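Local coordinates for hypothetical conserved protein (Geobacillus kaustophilus, PDB 2YXY) that is of unknown function, a DUF1811-family protein that joins a helical hairpin to a small antiparallel beta-sheet domain, at residues 9-14 with 20-25; 32-35 with 41-44; 79-84 with 97-102. All blocks are in the same frame, centred on the assembly; numbering follows the deposited sequence.

Interaction 1: residues 9-14 with 20-25; sequences KRYSEM and QQEIAM
Y11 and E22 are the residues whose backbones come nearest across this contact, yet their CA atoms are still 8.8 Å apart, so residues 9-14 and 20-25 meet through side chains. The first segment is a loop with a short 3-10 turn at residues 11-13, closed by backbone bonds from E13 N to R10 O and from M14 N to Y11 O. The second is regular helix, part of helix 16-36, and the loop folds back beside it. The main link is a hydrogen bond of 2.7 Å from Y11 OH to E22 OE1, which accepts it with its anti lone pair, on the side away from OE2. The carboxylate oxygen sits at the edge of the phenol ring, close to its plane, and also lies 3.3 Å from Y11 CE1; ring and carboxylate planes are 61° apart. E22 gets there by a bent chain: CG stands anti to the backbone N, and a turn at chi2 (78°) brings the acid round to the phenol. Its CG packs 3.6 Å from Y11 CE1, so the methylene part of the residue adds apolar contact to the polar one. Tyrosine suits this place because its long ring spans the gap and ends in a donor for a buried acid. M14 adds a looser contact, its SD 4.4 Å from E22 CB, where a flexible thioether can lie against the helix. The Y11 side chain also touches L19 and L26 of helix 16-36 and K48 and M51 of helix 39-54. K9 NZ also forms a salt bridge with E18 OE1. The arrangement is that of an N-terminal arm folded back on the first helix of a helical hairpin, with a tyrosine that touches both helices.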
loop_
_atom_site.group_PDB
_atom_site.type_symbol
_atom_site.label_atom_id
_atom_site.label_comp_id
_atom_site.label_asym_id
_atom_site.label_seq_id
_atom_site.Cartn_x
_atom_site.Cartn_y
_atom_site.Cartn_z
ATOM N N LYS A 9 11.700 6.263 13.507
ATOM C CA LYS A 9 10.833 7.307 13.003
ATOM C C LYS A 9 9.633 6.605 12.353
ATOM O O LYS A 9 9.765 5.520 11.774
ATOM C CB LYS A 9 11.553 8.130 11.922
ATOM C CG LYS A 9 12.759 8.912 12.417
ATOM C CD LYS A 9 13.461 9.691 11.303
ATOM C CE LYS A 9 14.613 10.540 11.867
ATOM N NZ LYS A 9 15.392 11.229 10.801
ATOM N N ARG A 10 8.476 7.236 12.460
ATOM C CA ARG A 10 7.253 6.775 11.820
ATOM C C ARG A 10 7.432 7.044 10.322
ATOM O O ARG A 10 8.146 7.969 9.939
ATOM C CB ARG A 10 6.080 7.584 12.360
ATOM C CG ARG A 10 5.534 6.972 13.613
ATOM C CD ARG A 10 5.074 7.972 14.638
ATOM N NE ARG A 10 4.010 8.864 14.203
ATOM C CZ ARG A 10 3.280 9.575 15.060
ATOM N NH1 ARG A 10 3.512 9.466 16.369
ATOM N NH2 ARG A 10 2.348 10.418 14.623
ATOM N N TYR A 11 6.799 6.246 9.469
ATOM C CA TYR A 11 6.952 6.473 8.043
ATOM C C TYR A 11 6.539 7.891 7.646
ATOM O O TYR A 11 7.143 8.499 6.738
ATOM C CB TYR A 11 6.180 5.415 7.227
ATOM C CG TYR A 11 6.666 3.972 7.438
ATOM C CD1 TYR A 11 7.903 3.698 8.047
ATOM C CD2 TYR A 11 5.876 2.889 7.043
ATOM C CE1 TYR A 11 8.329 2.390 8.263
ATOM C CE2 TYR A 11 6.284 1.576 7.251
ATOM C CZ TYR A 11 7.495 1.323 7.863
ATOM O OH TYR A 11 7.825 0.011 8.124
ATOM N N SER A 12 5.551 8.440 8.344
ATOM C CA SER A 12 5.077 9.795 8.032
ATOM C C SER A 12 6.084 10.905 8.354
ATOM O O SER A 12 5.864 12.055 7.993
ATOM C CB SER A 12 3.763 10.098 8.763
ATOM O OG SER A 12 3.989 10.267 10.150
ATOM N N GLU A 13 7.194 10.561 9.005
ATOM C CA GLU A 13 8.218 11.548 9.370
ATOM C C GLU A 13 9.521 11.350 8.591
ATOM O O GLU A 13 10.444 12.153 8.697
ATOM C CB GLU A 13 8.507 11.468 10.893
ATOM C CG GLU A 13 7.243 11.557 11.758
ATOM C CD GLU A 13 7.444 11.202 13.251
ATOM O OE1 GLU A 13 8.276 10.335 13.596
ATOM O OE2 GLU A 13 6.723 11.775 14.089
ATOM N N MET A 14 9.599 10.296 7.792
ATOM C CA MET A 14 10.833 10.017 7.058
ATOM C C MET A 14 10.997 10.770 5.777
ATOM O O MET A 14 10.023 11.170 5.162
ATOM C CB MET A 14 10.939 8.522 6.703
ATOM C CG MET A 14 10.835 7.573 7.880
ATOM S SD MET A 14 11.064 5.878 7.314
ATOM C CE MET A 14 11.392 5.019 8.941
ATOM N N GLN A 20 13.175 4.773 1.438
ATOM C CA GLN A 20 13.788 3.794 0.519
ATOM C C GLN A 20 14.639 2.755 1.243
ATOM O O GLN A 20 14.625 1.567 0.880
ATOM C CB GLN A 20 14.656 4.490 -0.536
ATOM C CG GLN A 20 13.864 5.253 -1.587
ATOM C CD GLN A 20 13.282 4.346 -2.662
ATOM O OE1 GLN A 20 12.634 3.332 -2.370
ATOM N NE2 GLN A 20 13.504 4.714 -3.920
ATOM N N GLN A 21 15.402 3.218 2.236
ATOM C CA GLN A 21 16.240 2.342 3.046
ATOM C C GLN A 21 15.343 1.402 3.872
ATOM O O GLN A 21 15.655 0.227 4.040
ATOM C CB GLN A 21 17.150 3.178 3.974
ATOM C CG GLN A 21 18.074 4.090 3.158
ATOM C CD GLN A 21 18.910 5.052 3.979
ATOM O OE1 GLN A 21 18.391 5.806 4.809
ATOM N NE2 GLN A 21 20.215 5.052 3.730
ATOM N N GLU A 22 14.251 1.930 4.420
ATOM C CA GLU A 22 13.350 1.084 5.180
ATOM C C GLU A 22 12.793 0.006 4.209
ATOM O O GLU A 22 12.780 -1.180 4.512
ATOM C CB GLU A 22 12.216 1.920 5.764
ATOM C CG GLU A 22 11.084 1.090 6.372
ATOM C CD GLU A 22 11.424 0.545 7.751
ATOM O OE1 GLU A 22 10.515 -0.031 8.407
ATOM O OE2 GLU A 22 12.595 0.693 8.171
ATOM N N ILE A 23 12.389 0.423 3.018
ATOM C CA ILE A 23 11.838 -0.531 2.064
ATOM C C ILE A 23 12.843 -1.616 1.685
ATOM O O ILE A 23 12.468 -2.788 1.553
ATOM C CB ILE A 23 11.324 0.192 0.806
ATOM C CG1 ILE A 23 10.039 0.950 1.168
ATOM C CG2 ILE A 23 11.091 -0.816 -0.341
ATOM C CD1 ILE A 23 9.684 2.087 0.210
ATOM N N ALA A 24 14.111 -1.236 1.508
ATOM C CA ALA A 24 15.159 -2.208 1.162
ATOM C C ALA A 24 15.323 -3.224 2.306
ATOM O O ALA A 24 15.504 -4.413 2.080
ATOM C CB ALA A 24 16.518 -1.489 0.890
ATOM N N MET A 25 15.273 -2.746 3.537
ATOM C CA MET A 25 15.409 -3.619 4.697
ATOM C C MET A 25 14.202 -4.573 4.803
ATOM O O MET A 25 14.356 -5.773 5.042
ATOM C CB MET A 25 15.520 -2.754 5.954
ATOM C CG MET A 25 15.478 -3.503 7.310
ATOM S SD MET A 25 13.802 -3.792 7.950
ATOM C CE MET A 25 13.347 -2.155 8.681
#

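Interaction 2: residues 32-35 with 41-44; sequences KAEQ and EYAV
A33 CB and Y42 CB meet at 4.1 Å, and around this pair the two helices come close, with the CA atoms of A33 and Y42 only 5.3 Å apart. The methyl of A33 points into the gap and also lies 4.0 Å from Y42 N, against the backbone of the opposite helix. Alanine fits here because its side chain ends at CB, which lets the helices approach to this distance; the residue is buried. E41 makes a fringe contact, its CB 4.4 Å from A33 CB.

The contact belongs to an alpha-helical hairpin: helix 16-36 turns through a short connection into helix 39-54, and these are the last turns of the one and the first turns of the other. Residues 32-35 lie in a predicted coiled coil, consistent with helix packing here.

On the outer side of the alanine, E34 and Y42 run side by side and point the same way. E34 CB touches Y42 CD1 at 3.8 Å, approaching the ring obliquely. Glutamate suits this exposed position, its CB resting against the ring while its charged end reaches the protein surface. Both side chains place CG anti to the backbone N (chi1 178° in E34, 175° in Y42), which sends them out in company from the two helices. The E34 chain stays extended beyond CG, and its carboxylate lies nearly parallel to the phenol ring, 18° between planes. E34 OE2 stays 4.0 Å from Y42 OH, too far for a hydrogen bond.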
loop_
_atom_site.group_PDB
_atom_site.type_symbol
_atom_site.label_atom_id
_atom_site.label_comp_id
_atom_site.label_asym_id
_atom_site.label_seq_id
_atom_site.Cartn_x
_atom_site.Cartn_y
_atom_site.Cartn_z
ATOM N N LYS A 32 13.442 -13.459 2.838
ATOM C CA LYS A 32 13.784 -14.603 3.671
ATOM C C LYS A 32 12.525 -15.282 4.216
ATOM O O LYS A 32 12.466 -16.509 4.321
ATOM C CB LYS A 32 14.669 -14.175 4.846
ATOM C CG LYS A 32 15.991 -13.592 4.410
ATOM C CD LYS A 32 16.801 -13.089 5.586
ATOM C CE LYS A 32 18.148 -12.561 5.116
ATOM N NZ LYS A 32 18.948 -12.040 6.266
ATOM N N ALA A 33 11.519 -14.487 4.580
ATOM C CA ALA A 33 10.286 -15.064 5.099
ATOM C C ALA A 33 9.666 -15.964 4.025
ATOM O O ALA A 33 9.146 -17.050 4.316
ATOM C CB ALA A 33 9.308 -13.948 5.511
ATOM N N GLU A 34 9.748 -15.511 2.780
ATOM C CA GLU A 34 9.204 -16.262 1.657
ATOM C C GLU A 34 9.959 -17.566 1.413
ATOM O O GLU A 34 9.341 -18.581 1.126
ATOM C CB GLU A 34 9.225 -15.417 0.391
ATOM C CG GLU A 34 8.715 -16.119 -0.858
ATOM C CD GLU A 34 8.694 -15.156 -2.046
ATOM O OE1 GLU A 34 9.773 -14.698 -2.467
ATOM O OE2 GLU A 34 7.613 -14.842 -2.544
ATOM N N GLN A 35 11.288 -17.538 1.516
ATOM C CA GLN A 35 12.092 -18.748 1.327
ATOM C C GLN A 35 11.801 -19.745 2.425
ATOM O O GLN A 35 11.930 -20.940 2.213
ATOM C CB GLN A 35 13.587 -18.465 1.422
ATOM C CG GLN A 35 14.151 -17.503 0.433
ATOM C CD GLN A 35 15.650 -17.443 0.562
ATOM O OE1 GLN A 35 16.179 -17.228 1.660
ATOM N NE2 GLN A 35 16.357 -17.654 -0.552
ATOM N N GLU A 41 4.275 -13.846 8.318
ATOM C CA GLU A 41 5.352 -12.881 8.506
ATOM C C GLU A 41 5.599 -12.142 7.178
ATOM O O GLU A 41 5.811 -10.931 7.148
ATOM C CB GLU A 41 6.629 -13.614 8.943
ATOM C CG GLU A 41 6.656 -14.067 10.412
ATOM C CD GLU A 41 5.900 -15.365 10.675
ATOM O OE1 GLU A 41 5.381 -15.981 9.718
ATOM O OE2 GLU A 41 5.827 -15.774 11.860
ATOM N N TYR A 42 5.540 -12.885 6.077
ATOM C CA TYR A 42 5.744 -12.307 4.765
ATOM C C TYR A 42 4.689 -11.227 4.485
ATOM O O TYR A 42 5.031 -10.120 4.029
ATOM C CB TYR A 42 5.668 -13.406 3.688
ATOM C CG TYR A 42 5.753 -12.885 2.257
ATOM C CD1 TYR A 42 6.982 -12.628 1.655
ATOM C CD2 TYR A 42 4.592 -12.621 1.523
ATOM C CE1 TYR A 42 7.057 -12.115 0.353
ATOM C CE2 TYR A 42 4.657 -12.118 0.228
ATOM C CZ TYR A 42 5.890 -11.866 -0.351
ATOM O OH TYR A 42 5.942 -11.367 -1.637
ATOM N N ALA A 43 3.416 -11.551 4.750
ATOM C CA ALA A 43 2.318 -10.612 4.506
ATOM C C ALA A 43 2.433 -9.357 5.401
ATOM O O ALA A 43 2.014 -8.276 5.002
ATOM C CB ALA A 43 0.936 -11.314 4.716
ATOM N N VAL A 44 2.984 -9.509 6.605
ATOM C CA VAL A 44 3.187 -8.364 7.489
ATOM C C VAL A 44 4.248 -7.457 6.858
ATOM O O VAL A 44 4.080 -6.247 6.830
ATOM C CB VAL A 44 3.685 -8.802 8.908
ATOM C CG1 VAL A 44 4.373 -7.626 9.624
ATOM C CG2 VAL A 44 2.506 -9.294 9.752
#

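Interaction 3: residues 79-84 with 97-102; sequences KVRYLK and GEEEAL
A classic beta bulge in strand 76-84, where R81 and Y82 both face W89 of the adjacent strand 87-92, supplies one side of this contact; E99, in segment 97-102, supplies the other. R81 NH1 and E99 OE1 form a salt bridge at 2.7 Å. The hydrogen bond within it is weak, because the N-H...O angle is only 125° and OE1 approaches the guanidinium obliquely. E99 OE2 lies 3.0 Å from the same NH1, so both carboxylate oxygens are close to one nitrogen, and the two flat groups are 21° from parallel. The side chains as a whole cross at about a right angle. Each is long and reaches out from its backbone: R81 is extended from CG to NE, and E99, with CG anti to its backbone N (chi1 -155°), is extended beyond CG. That reach matters, since the CA atoms of R81 and E99 are 8.7 Å apart and strand 87-92 lies between strands 76-84 and 100-103 in the sheet.

Y82 joins the pair from the neighbouring position. Its CE2 is 3.4 Å from E99 OE1 and lies 3.7 Å above the centre of the R81 guanidinium plane, while R81 CG sits at the edge of the ring, in its plane. The ring of Y82 also stacks with W89, which E99 touches too. An arginine and a glutamate suit this surface location, where their charges can pair while their chains pass beside aromatic rings. The arrangement is an ion pair on the surface of an antiparallel sheet, linking segments 79-84 and 97-102 past strand 87-92 at a bulge.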
loop_
_atom_site.group_PDB
_atom_site.type_symbol
_atom_site.label_atom_id
_atom_site.label_comp_id
_atom_site.label_asym_id
_atom_site.label_seq_id
_atom_site.Cartn_x
_atom_site.Cartn_y
_atom_site.Cartn_z
ATOM N N LYS A 79 -13.046 1.280 -6.014
ATOM C CA LYS A 79 -13.771 2.508 -6.264
ATOM C C LYS A 79 -13.516 3.436 -5.089
ATOM O O LYS A 79 -13.894 3.135 -3.967
ATOM C CB LYS A 79 -15.258 2.204 -6.378
ATOM C CG LYS A 79 -15.990 3.130 -7.311
ATOM C CD LYS A 79 -15.948 4.552 -6.846
ATOM C CE LYS A 79 -16.859 5.386 -7.733
ATOM N NZ LYS A 79 -18.205 4.752 -7.852
ATOM N N VAL A 80 -12.883 4.570 -5.352
ATOM C CA VAL A 80 -12.562 5.499 -4.282
ATOM C C VAL A 80 -13.719 6.393 -3.832
ATOM O O VAL A 80 -14.316 7.114 -4.628
ATOM C CB VAL A 80 -11.403 6.411 -4.686
ATOM C CG1 VAL A 80 -11.105 7.387 -3.553
ATOM C CG2 VAL A 80 -10.179 5.568 -5.061
ATOM N N ARG A 81 -14.025 6.339 -2.546
ATOM C CA ARG A 81 -15.067 7.166 -1.986
ATOM C C ARG A 81 -14.363 8.455 -1.589
ATOM O O ARG A 81 -14.777 9.544 -1.980
ATOM C CB ARG A 81 -15.694 6.481 -0.766
ATOM C CG ARG A 81 -16.666 7.363 0.015
ATOM C CD ARG A 81 -17.090 6.697 1.327
ATOM N NE ARG A 81 -17.578 7.688 2.285
ATOM C CZ ARG A 81 -17.790 7.454 3.577
ATOM N NH1 ARG A 81 -17.567 6.254 4.094
ATOM N NH2 ARG A 81 -18.213 8.433 4.362
ATOM N N TYR A 82 -13.286 8.340 -0.816
ATOM C CA TYR A 82 -12.553 9.540 -0.425
ATOM C C TYR A 82 -11.139 9.259 0.054
ATOM O O TYR A 82 -10.832 8.159 0.514
ATOM C CB TYR A 82 -13.327 10.300 0.649
ATOM C CG TYR A 82 -13.256 9.679 2.012
ATOM C CD1 TYR A 82 -12.295 10.095 2.932
ATOM C CD2 TYR A 82 -14.145 8.676 2.387
ATOM C CE1 TYR A 82 -12.220 9.526 4.202
ATOM C CE2 TYR A 82 -14.080 8.099 3.649
ATOM C CZ TYR A 82 -13.113 8.530 4.551
ATOM O OH TYR A 82 -13.040 7.968 5.803
ATOM N N LEU A 83 -10.292 10.275 -0.060
ATOM C CA LEU A 83 -8.905 10.190 0.345
ATOM C C LEU A 83 -8.641 10.868 1.694
ATOM O O LEU A 83 -9.270 11.872 2.045
ATOM C CB LEU A 83 -8.021 10.821 -0.721
ATOM C CG LEU A 83 -7.905 10.146 -2.091
ATOM C CD1 LEU A 83 -7.468 8.704 -1.909
ATOM C CD2 LEU A 83 -9.226 10.223 -2.836
ATOM N N LYS A 84 -7.694 10.311 2.445
ATOM C CA LYS A 84 -7.324 10.822 3.758
ATOM C C LYS A 84 -5.890 10.403 4.068
ATOM O O LYS A 84 -5.627 9.233 4.330
ATOM C CB LYS A 84 -8.262 10.249 4.820
ATOM C CG LYS A 84 -9.489 11.087 5.081
ATOM C CD LYS A 84 -9.159 12.293 5.948
ATOM C CE LYS A 84 -8.971 11.897 7.409
ATOM N NZ LYS A 84 -7.953 10.826 7.582
ATOM N N GLY A 97 -19.632 -4.815 -0.644
ATOM C CA GLY A 97 -19.663 -3.360 -0.674
ATOM C C GLY A 97 -19.102 -2.696 0.571
ATOM O O GLY A 97 -19.193 -1.477 0.735
ATOM N N GLU A 98 -18.512 -3.508 1.443
ATOM C CA GLU A 98 -17.927 -3.043 2.697
ATOM C C GLU A 98 -16.815 -2.014 2.467
ATOM O O GLU A 98 -15.905 -2.248 1.670
ATOM C CB GLU A 98 -17.366 -4.249 3.453
ATOM C CG GLU A 98 -17.048 -3.995 4.906
ATOM C CD GLU A 98 -18.261 -3.529 5.679
ATOM O OE1 GLU A 98 -19.355 -4.080 5.531
ATOM O OE2 GLU A 98 -18.075 -2.516 6.518
ATOM N N GLU A 99 -16.872 -0.881 3.165
ATOM C CA GLU A 99 -15.837 0.131 2.988
ATOM C C GLU A 99 -14.511 -0.398 3.518
ATOM O O GLU A 99 -14.479 -1.258 4.409
ATOM C CB GLU A 99 -16.184 1.437 3.700
ATOM C CG GLU A 99 -15.483 2.627 3.061
ATOM C CD GLU A 99 -15.603 3.901 3.859
ATOM O OE1 GLU A 99 -15.306 4.976 3.297
ATOM O OE2 GLU A 99 -15.976 3.833 5.047
ATOM N N GLU A 100 -13.418 0.130 2.977
ATOM C CA GLU A 100 -12.091 -0.318 3.364
ATOM C C GLU A 100 -11.057 0.764 3.057
ATOM O O GLU A 100 -11.187 1.478 2.066
ATOM C CB GLU A 100 -11.797 -1.601 2.584
ATOM C CG GLU A 100 -10.374 -2.058 2.522
ATOM C CD GLU A 100 -10.194 -3.162 1.502
ATOM O OE1 GLU A 100 -9.073 -3.704 1.390
ATOM O OE2 GLU A 100 -11.182 -3.485 0.802
ATOM N N ALA A 101 -10.040 0.884 3.913
ATOM C CA ALA A 101 -8.976 1.875 3.723
ATOM C C ALA A 101 -7.778 1.195 3.063
ATOM O O ALA A 101 -7.223 0.234 3.590
ATOM C CB ALA A 101 -8.564 2.480 5.068
ATOM N N LEU A 102 -7.369 1.710 1.916
ATOM C CA LEU A 102 -6.265 1.123 1.177
ATOM C C LEU A 102 -5.173 2.152 0.954
ATOM O O LEU A 102 -5.472 3.294 0.611
ATOM C CB LEU A 102 -6.780 0.619 -0.172
ATOM C CG LEU A 102 -6.352 -0.748 -0.707
ATOM C CD1 LEU A 102 -6.636 -1.835 0.331
ATOM C CD2 LEU A 102 -7.111 -1.038 -2.000
#

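Overall arrangement
From the N terminus, residues 9-14 fold back onto helix 16-36, and interaction 1 closes this first short loop. The same helix runs on to interaction 2, where residues 32-35 meet 41-44 on either side of the turn into helix 39-54. Their centres are 18 Å apart and they share helix 16-36; one lies near the start of this helix, the other near its end. Interaction 3 follows in the sheet, closing a loop that contains strand 87-92 and tying strand 76-84 to residues 97-102. The three loops come in series, neither nesting nor crossing. Interaction 3 lies across the chain's centre from both others, its centre about 25 Å from that of interaction 1.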